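Local coordinates for protein glyoxalase III (glutathione-independent) (Candida albicans, PDB 4LRU) that converts methylglyoxal to D-lactate in a single glutathione-independent step, detoxifying methylglyoxal made by the cell's own metabolism, at residues T210-R215 with I233-C238; K42-Q47 with Y100-G105. All blocks are in the same frame, centred on the assembly; numbering follows the deposited sequence.

Contact 1. Residues T210-R215 with I233-C238; sequences TVTDGR and IAAFEC
A235, in the last turn of helix 225-236, puts its methyl group against the turn that ends strand 210-213. The closest approach is from A235 CB to G214 O, 3.7 Å, and the C=O of G214 is aimed at the methyl at about 154° (C-O...CB), a van der Waals contact with no hydrogen bond across the two segments. T212 adds a looser touch on the same methyl: its CG2 lies anti to the backbone N, with OG1 beside that N (chi1 -65°), and stops 4.3 Å from A235 CB. Inward, A235 also rests on V217 of strand 216-219 and V134 of strand 134-138, while outward T212 and G214 are exposed and the contact thins toward solvent. R215 turns its end away from the helix; NH1 is taken by the carbonyl oxygens of Y129 and G133, and the guanidinium makes a cation-pi contact with Y129. At the other end of the strand, T210 OG1 bonds to D231 and K227 of the same helix. The helix itself finishes just beyond A235, with E237 N still bonded to I233 O at 2.9 Å. G214, at positive phi, and R215 form the tight turn of the antiparallel hairpin 210-213/216-219, the edge of a DJ-1-type alpha/beta sandwich, here overlaid by its C-terminal helix.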
ATOM      1  N   THR A 210      -6.386 -10.502  -5.639  1.00 19.15           N
ATOM      2  CA  THR A 210      -4.959 -10.353  -5.463  1.00 19.27           C
ATOM      3  C   THR A 210      -4.174 -11.184  -6.472  1.00 19.67           C
ATOM      4  O   THR A 210      -4.693 -12.141  -7.070  1.00 22.10           O
ATOM      5  CB  THR A 210      -4.505 -10.797  -4.065  1.00 20.10           C
ATOM      6  OG1 THR A 210      -4.712 -12.215  -3.927  1.00 20.61           O
ATOM      7  CG2 THR A 210      -5.234 -10.034  -2.991  1.00 20.01           C
ATOM      8  N   VAL A 211      -2.911 -10.801  -6.630  1.00 20.20           N
ATOM      9  CA  VAL A 211      -1.962 -11.542  -7.450  1.00 18.94           C
ATOM     10  C   VAL A 211      -0.720 -11.794  -6.624  1.00 19.11           C
ATOM     11  O   VAL A 211      -0.192 -10.867  -5.998  1.00 19.99           O
ATOM     12  CB  VAL A 211      -1.594 -10.758  -8.715  1.00 21.23           C
ATOM     13  CG1 VAL A 211      -0.439 -11.426  -9.446  1.00 22.60           C
ATOM     14  CG2 VAL A 211      -2.810 -10.622  -9.627  1.00 22.54           C
ATOM     15  N   THR A 212      -0.271 -13.051  -6.599  1.00 17.84           N
ATOM     16  CA  THR A 212       0.982 -13.419  -5.950  1.00 19.66           C
ATOM     17  C   THR A 212       1.947 -13.869  -7.028  1.00 21.74           C
ATOM     18  O   THR A 212       1.618 -14.764  -7.847  1.00 23.08           O
ATOM     19  CB  THR A 212       0.763 -14.565  -4.935  1.00 20.10           C
ATOM     20  OG1 THR A 212      -0.076 -14.108  -3.865  1.00 21.88           O
ATOM     21  CG2 THR A 212       2.089 -15.036  -4.377  1.00 22.15           C
ATOM     22  N   ASP A 213       3.123 -13.246  -7.051  1.00 20.05           N
ATOM     23  CA  ASP A 213       4.210 -13.701  -7.892  1.00 20.43           C
ATOM     24  C   ASP A 213       5.412 -13.895  -6.989  1.00 22.39           C
ATOM     25  O   ASP A 213       6.141 -12.946  -6.683  1.00 21.79           O
ATOM     26  CB  ASP A 213       4.501 -12.705  -9.025  1.00 21.82           C
ATOM     27  CG  ASP A 213       5.409 -13.287 -10.078  1.00 25.49           C
ATOM     28  OD1 ASP A 213       6.147 -14.243  -9.735  1.00 28.01           O
ATOM     29  OD2 ASP A 213       5.345 -12.840 -11.245  1.00 25.54           O
ATOM     30  N   GLY A 214       5.590 -15.126  -6.519  1.00 22.35           N
ATOM     31  CA  GLY A 214       6.641 -15.416  -5.563  1.00 23.44           C
ATOM     32  C   GLY A 214       6.422 -14.639  -4.284  1.00 21.73           C
ATOM     33  O   GLY A 214       5.446 -14.869  -3.573  1.00 22.44           O
ATOM     34  N   ARG A 215       7.320 -13.693  -4.017  1.00 20.80           N
ATOM     35  CA  ARG A 215       7.268 -12.884  -2.796  1.00 19.73           C
ATOM     36  C   ARG A 215       6.803 -11.450  -3.077  1.00 20.17           C
ATOM     37  O   ARG A 215       7.038 -10.523  -2.296  1.00 20.31           O
ATOM     38  CB  ARG A 215       8.636 -12.920  -2.094  1.00 20.11           C
ATOM     39  CG  ARG A 215       8.944 -14.284  -1.467  1.00 22.26           C
ATOM     40  CD  ARG A 215      10.384 -14.420  -1.009  1.00 22.72           C
ATOM     41  NE  ARG A 215      11.315 -14.321  -2.125  1.00 24.12           N
ATOM     42  CZ  ARG A 215      12.085 -13.269  -2.371  1.00 23.10           C
ATOM     43  NH1 ARG A 215      12.077 -12.227  -1.546  1.00 22.11           N
ATOM     44  NH2 ARG A 215      12.864 -13.254  -3.442  1.00 26.01           N
ATOM     45  N   ILE A 233       0.885 -13.203   4.127  1.00 19.04           N
ATOM     46  CA  ILE A 233       1.222 -14.245   5.112  1.00 19.50           C
ATOM     47  C   ILE A 233       1.462 -15.586   4.410  1.00 21.47           C
ATOM     48  O   ILE A 233       2.443 -16.284   4.689  1.00 21.38           O
ATOM     49  CB  ILE A 233       0.141 -14.371   6.201  1.00 21.50           C
ATOM     50  CG1 ILE A 233       0.128 -13.083   7.041  1.00 20.45           C
ATOM     51  CG2 ILE A 233       0.372 -15.613   7.061  1.00 24.10           C
ATOM     52  CD1 ILE A 233      -1.044 -12.930   7.978  1.00 21.66           C
ATOM     53  N   ALA A 234       0.577 -15.929   3.476  1.00 20.57           N
ATOM     54  CA  ALA A 234       0.702 -17.178   2.721  1.00 23.49           C
ATOM     55  C   ALA A 234       2.038 -17.265   1.983  1.00 22.04           C
ATOM     56  O   ALA A 234       2.637 -18.348   1.888  1.00 25.73           O
ATOM     57  CB  ALA A 234      -0.447 -17.301   1.728  1.00 24.52           C
ATOM     58  N   ALA A 235       2.468 -16.146   1.405  1.00 20.92           N
ATOM     59  CA  ALA A 235       3.679 -16.136   0.575  1.00 21.03           C
ATOM     60  C   ALA A 235       4.938 -16.137   1.442  1.00 22.71           C
ATOM     61  O   ALA A 235       5.986 -16.642   1.033  1.00 23.82           O
ATOM     62  CB  ALA A 235       3.679 -14.942  -0.373  1.00 21.01           C
ATOM     63  N   PHE A 236       4.793 -15.611   2.653  1.00 22.37           N
ATOM     64  CA  PHE A 236       5.912 -15.315   3.568  1.00 21.95           C
ATOM     65  C   PHE A 236       6.252 -16.533   4.410  1.00 23.81           C
ATOM     66  O   PHE A 236       7.423 -16.820   4.648  1.00 23.99           O
ATOM     67  CB  PHE A 236       5.474 -14.154   4.472  1.00 21.19           C
ATOM     68  CG  PHE A 236       6.483 -13.721   5.501  1.00 21.59           C
ATOM     69  CD1 PHE A 236       7.606 -13.006   5.136  1.00 21.64           C
ATOM     70  CD2 PHE A 236       6.239 -13.928   6.846  1.00 20.68           C
ATOM     71  CE1 PHE A 236       8.498 -12.551   6.082  1.00 23.30           C
ATOM     72  CE2 PHE A 236       7.129 -13.477   7.813  1.00 22.15           C
ATOM     73  CZ  PHE A 236       8.267 -12.781   7.426  1.00 22.46           C
ATOM     74  N   GLU A 237       5.219 -17.230   4.886  1.00 25.75           N
ATOM     75  CA  GLU A 237       5.370 -18.445   5.691  1.00 27.18           C
ATOM     76  C   GLU A 237       5.417 -19.700   4.803  1.00 30.27           C
ATOM     77  O   GLU A 237       5.143 -19.630   3.609  1.00 34.26           O
ATOM     78  CB  GLU A 237       4.204 -18.558   6.682  1.00 27.74           C
ATOM     79  CG  GLU A 237       3.913 -17.307   7.490  1.00 31.39           C
ATOM     80  CD  GLU A 237       4.430 -17.335   8.916  1.00 33.27           C
ATOM     81  OE1 GLU A 237       4.742 -18.431   9.439  1.00 37.28           O
ATOM     82  OE2 GLU A 237       4.535 -16.237   9.524  1.00 32.70           O
ATOM     83  N   CYS A 238       5.746 -20.853   5.370  1.00 35.76           N
ATOM     84  CA  CYS A 238       5.665 -22.072   4.557  1.00 42.09           C
ATOM     85  C   CYS A 238       4.460 -22.991   4.807  1.00 49.36           C
ATOM     86  O   CYS A 238       4.485 -24.158   4.410  1.00 59.49           O
ATOM     87  CB  CYS A 238       6.979 -22.848   4.594  1.00 45.83           C
ATOM     88  SG  CYS A 238       7.344 -23.662   6.160  1.00 44.73           S
TER

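Contact 2. Residues K42-Q47 with Y100-G105; sequences KGYEIQ and YDIFFG
Y44 and I102 meet through carbon alone: I102 CD1 sits 3.7 Å from Y44 CE2 and 4.1 Å from Y44 CD2, the aliphatic chain crossing the tyrosine at about a right angle. A second touch joins Q47 and Y100, where Q47 CB lies 3.8 Å from Y100 CE1 and Q47 CG lies 3.7 Å from Y100 OH. With CG anti to the backbone N and a bend at chi2 (68°), the glutamine lays its methylenes against the phenol end, its amide plane 89° from that of the ring. One water links the two polar ends: it donates to Q47 OE1 at 2.8 Å and is hydrogen-bonded to Y100 OH at 2.6 Å.

The next shell positions these groups. Q47 NE2 bonds to the carbonyl oxygen of N88, which holds the amide's other end, and Y44 OH bonds to E237 OE2 near the C terminus. One face of the Y44 ring carries K42 CG, 3.5 Å above the plane and offset toward the rim. G43, with positive phi, ends helix 29-42 in a Schellman motif and leads the chain into Y44. The backbones stay well apart, 8.8 Å between the CA atoms of Q47 and Y100, because strand 6-10 runs between strands 45-50 and 102-105; E45 and Q47 pair with V5, V7 and L9. The side chains thus meet around the start of the intervening strand, near the N-terminal ends of parallel strands, in the order 45-50, 6-10, 102-105 of the Rossmann-like sheet of the DJ-1/PfpI family.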
ATOM      1  N   LYS A  42      -2.154 -12.037  13.512  1.00 24.60           N
ATOM      2  CA  LYS A  42      -1.147 -13.048  13.197  1.00 26.50           C
ATOM      3  C   LYS A  42      -0.002 -13.088  14.224  1.00 26.94           C
ATOM      4  O   LYS A  42       0.665 -14.101  14.362  1.00 28.42           O
ATOM      5  CB  LYS A  42      -0.594 -12.796  11.792  1.00 26.03           C
ATOM      6  CG  LYS A  42       0.450 -13.811  11.340  1.00 26.36           C
ATOM      7  CD  LYS A  42      -0.099 -15.225  11.206  1.00 28.07           C
ATOM      8  CE  LYS A  42       0.994 -16.193  10.760  1.00 31.48           C
ATOM      9  NZ  LYS A  42       0.649 -17.621  10.973  1.00 35.30           N
ATOM     10  N   GLY A  43       0.228 -11.975  14.918  1.00 25.66           N
ATOM     11  CA  GLY A  43       1.246 -11.893  15.934  1.00 26.86           C
ATOM     12  C   GLY A  43       2.485 -11.092  15.598  1.00 24.52           C
ATOM     13  O   GLY A  43       3.402 -10.993  16.429  1.00 26.93           O
ATOM     14  N   TYR A  44       2.506 -10.519  14.400  1.00 23.86           N
ATOM     15  CA  TYR A  44       3.624  -9.704  13.955  1.00 23.65           C
ATOM     16  C   TYR A  44       3.607  -8.338  14.644  1.00 24.97           C
ATOM     17  O   TYR A  44       2.568  -7.888  15.132  1.00 27.44           O
ATOM     18  CB  TYR A  44       3.561  -9.465  12.450  1.00 22.90           C
ATOM     19  CG  TYR A  44       3.535 -10.687  11.548  1.00 23.06           C
ATOM     20  CD1 TYR A  44       4.051 -11.916  11.943  1.00 22.88           C
ATOM     21  CD2 TYR A  44       3.010 -10.580  10.275  1.00 21.27           C
ATOM     22  CE1 TYR A  44       4.046 -12.999  11.072  1.00 23.48           C
ATOM     23  CE2 TYR A  44       2.990 -11.656   9.404  1.00 21.85           C
ATOM     24  CZ  TYR A  44       3.486 -12.869   9.808  1.00 22.90           C
ATOM     25  OH  TYR A  44       3.439 -13.919   8.892  1.00 24.93           O
ATOM     26  N   GLU A  45       4.770  -7.694  14.674  1.00 26.41           N
ATOM     27  CA  GLU A  45       4.868  -6.290  15.022  1.00 26.35           C
ATOM     28  C   GLU A  45       4.651  -5.461  13.774  1.00 23.30           C
ATOM     29  O   GLU A  45       5.071  -5.849  12.693  1.00 23.52           O
ATOM     30  CB  GLU A  45       6.244  -5.985  15.596  1.00 29.23           C
ATOM     31  CG  GLU A  45       6.372  -4.610  16.225  1.00 34.53           C
ATOM     32  CD  GLU A  45       7.637  -4.495  17.054  1.00 39.74           C
ATOM     33  OE1 GLU A  45       7.650  -5.003  18.192  1.00 49.09           O
ATOM     34  OE2 GLU A  45       8.619  -3.923  16.550  1.00 42.42           O
ATOM     35  N   ILE A  46       3.959  -4.338  13.906  1.00 22.88           N
ATOM     36  CA  ILE A  46       3.717  -3.481  12.767  1.00 20.89           C
ATOM     37  C   ILE A  46       4.197  -2.057  13.056  1.00 23.74           C
ATOM     38  O   ILE A  46       3.784  -1.438  14.039  1.00 25.17           O
ATOM     39  CB  ILE A  46       2.225  -3.417  12.368  1.00 21.48           C
ATOM     40  CG1 ILE A  46       1.651  -4.815  12.106  1.00 22.45           C
ATOM     41  CG2 ILE A  46       2.064  -2.590  11.113  1.00 21.71           C
ATOM     42  CD1 ILE A  46       0.856  -5.378  13.260  1.00 25.00           C
ATOM     43  N   GLN A  47       5.079  -1.570  12.186  1.00 21.89           N
ATOM     44  CA  GLN A  47       5.552  -0.187  12.221  1.00 20.76           C
ATOM     45  C   GLN A  47       4.938   0.589  11.058  1.00 18.18           C
ATOM     46  O   GLN A  47       5.192   0.291   9.881  1.00 19.63           O
ATOM     47  CB  GLN A  47       7.081  -0.137  12.103  1.00 21.14           C
ATOM     48  CG  GLN A  47       7.650   1.278  12.025  1.00 21.58           C
ATOM     49  CD  GLN A  47       7.485   2.042  13.331  1.00 20.70           C
ATOM     50  OE1 GLN A  47       8.095   1.709  14.350  1.00 23.39           O
ATOM     51  NE2 GLN A  47       6.649   3.074  13.308  1.00 20.85           N
ATOM     52  N   TYR A 100      13.060  -4.829   9.054  1.00 22.87           N
ATOM     53  CA  TYR A 100      11.736  -5.240   8.563  1.00 21.79           C
ATOM     54  C   TYR A 100      11.800  -6.497   7.707  1.00 22.87           C
ATOM     55  O   TYR A 100      12.776  -6.722   6.995  1.00 21.69           O
ATOM     56  CB  TYR A 100      11.027  -4.089   7.819  1.00 22.10           C
ATOM     57  CG  TYR A 100      10.966  -2.919   8.744  1.00 19.90           C
ATOM     58  CD1 TYR A 100      10.074  -2.912   9.811  1.00 21.66           C
ATOM     59  CD2 TYR A 100      11.949  -1.944   8.706  1.00 21.97           C
ATOM     60  CE1 TYR A 100      10.116  -1.934  10.780  1.00 21.34           C
ATOM     61  CE2 TYR A 100      11.998  -0.957   9.666  1.00 21.04           C
ATOM     62  CZ  TYR A 100      11.079  -0.955  10.695  1.00 22.73           C
ATOM     63  OH  TYR A 100      11.145   0.020  11.661  1.00 23.31           O
ATOM     64  N   ASP A 101      10.750  -7.315   7.806  1.00 20.64           N
ATOM     65  CA  ASP A 101      10.665  -8.568   7.061  1.00 20.36           C
ATOM     66  C   ASP A 101       9.546  -8.603   6.021  1.00 19.29           C
ATOM     67  O   ASP A 101       9.547  -9.468   5.151  1.00 20.32           O
ATOM     68  CB  ASP A 101      10.469  -9.731   8.032  1.00 21.05           C
ATOM     69  CG  ASP A 101      11.727 -10.088   8.780  1.00 24.70           C
ATOM     70  OD1 ASP A 101      12.818  -9.567   8.443  1.00 22.33           O
ATOM     71  OD2 ASP A 101      11.645 -10.923   9.712  1.00 24.28           O
ATOM     72  N   ILE A 102       8.572  -7.714   6.158  1.00 19.09           N
ATOM     73  CA  ILE A 102       7.488  -7.530   5.195  1.00 17.52           C
ATOM     74  C   ILE A 102       7.351  -6.027   4.951  1.00 18.93           C
ATOM     75  O   ILE A 102       7.485  -5.221   5.892  1.00 19.64           O
ATOM     76  CB  ILE A 102       6.162  -8.072   5.786  1.00 19.20           C
ATOM     77  CG1 ILE A 102       6.246  -9.591   5.920  1.00 19.43           C
ATOM     78  CG2 ILE A 102       4.958  -7.652   4.956  1.00 19.44           C
ATOM     79  CD1 ILE A 102       5.147 -10.208   6.748  1.00 20.22           C
ATOM     80  N   PHE A 103       7.114  -5.655   3.695  1.00 16.84           N
ATOM     81  CA  PHE A 103       6.752  -4.299   3.347  1.00 17.60           C
ATOM     82  C   PHE A 103       5.345  -4.355   2.789  1.00 17.91           C
ATOM     83  O   PHE A 103       5.069  -5.130   1.878  1.00 17.98           O
ATOM     84  CB  PHE A 103       7.708  -3.731   2.298  1.00 18.46           C
ATOM     85  CG  PHE A 103       7.404  -2.307   1.904  1.00 18.16           C
ATOM     86  CD1 PHE A 103       6.420  -2.024   0.976  1.00 17.65           C
ATOM     87  CD2 PHE A 103       8.117  -1.249   2.470  1.00 18.71           C
ATOM     88  CE1 PHE A 103       6.167  -0.722   0.591  1.00 18.82           C
ATOM     89  CE2 PHE A 103       7.851   0.059   2.104  1.00 19.26           C
ATOM     90  CZ  PHE A 103       6.879   0.326   1.170  1.00 18.90           C
ATOM     91  N   PHE A 104       4.450  -3.550   3.347  1.00 16.66           N
ATOM     92  CA  PHE A 104       3.074  -3.460   2.830  1.00 16.16           C
ATOM     93  C   PHE A 104       2.699  -2.009   2.535  1.00 16.76           C
ATOM     94  O   PHE A 104       2.640  -1.181   3.443  1.00 17.51           O
ATOM     95  CB  PHE A 104       2.093  -4.064   3.833  1.00 17.87           C
ATOM     96  CG  PHE A 104       0.701  -4.207   3.303  1.00 16.56           C
ATOM     97  CD1 PHE A 104      -0.108  -3.095   3.121  1.00 16.89           C
ATOM     98  CD2 PHE A 104       0.187  -5.471   2.957  1.00 18.67           C
ATOM     99  CE1 PHE A 104      -1.390  -3.224   2.617  1.00 18.57           C
ATOM    100  CE2 PHE A 104      -1.091  -5.585   2.452  1.00 17.92           C
ATOM    101  CZ  PHE A 104      -1.884  -4.469   2.292  1.00 20.14           C
ATOM    102  N   GLY A 105       2.468  -1.706   1.265  1.00 16.18           N
ATOM    103  CA  GLY A 105       2.048  -0.372   0.854  1.00 17.41           C
ATOM    104  C   GLY A 105       0.548  -0.180   0.899  1.00 17.47           C
ATOM    105  O   GLY A 105      -0.172  -0.650   0.014  1.00 17.25           O
TER
HETATM  106  O   HOH W   1       9.989  -0.293  13.967  1.00 28.59           O

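From the N terminus, strand 6-10 is laid down first and helix 29-42 leads to strand 45-50. Contact 2 then closes a loop of 52 residues when the chain returns as strand 102-105 beyond strand 6-10. The chain next adds strand 134-138, and only much later does contact 1 close a loop of 17 residues between hairpin and C-terminal helix. The two loops lie in series, neither nested nor crossed, about 14 Å apart between centres. They serve different regions of one sheet and meet at the C-terminal end of helix 225-236, where F236, beside A235, packs CE1 3.7 Å from I102 CG1 and E237 reaches Y44, so this end bridges hairpin edge and central strands.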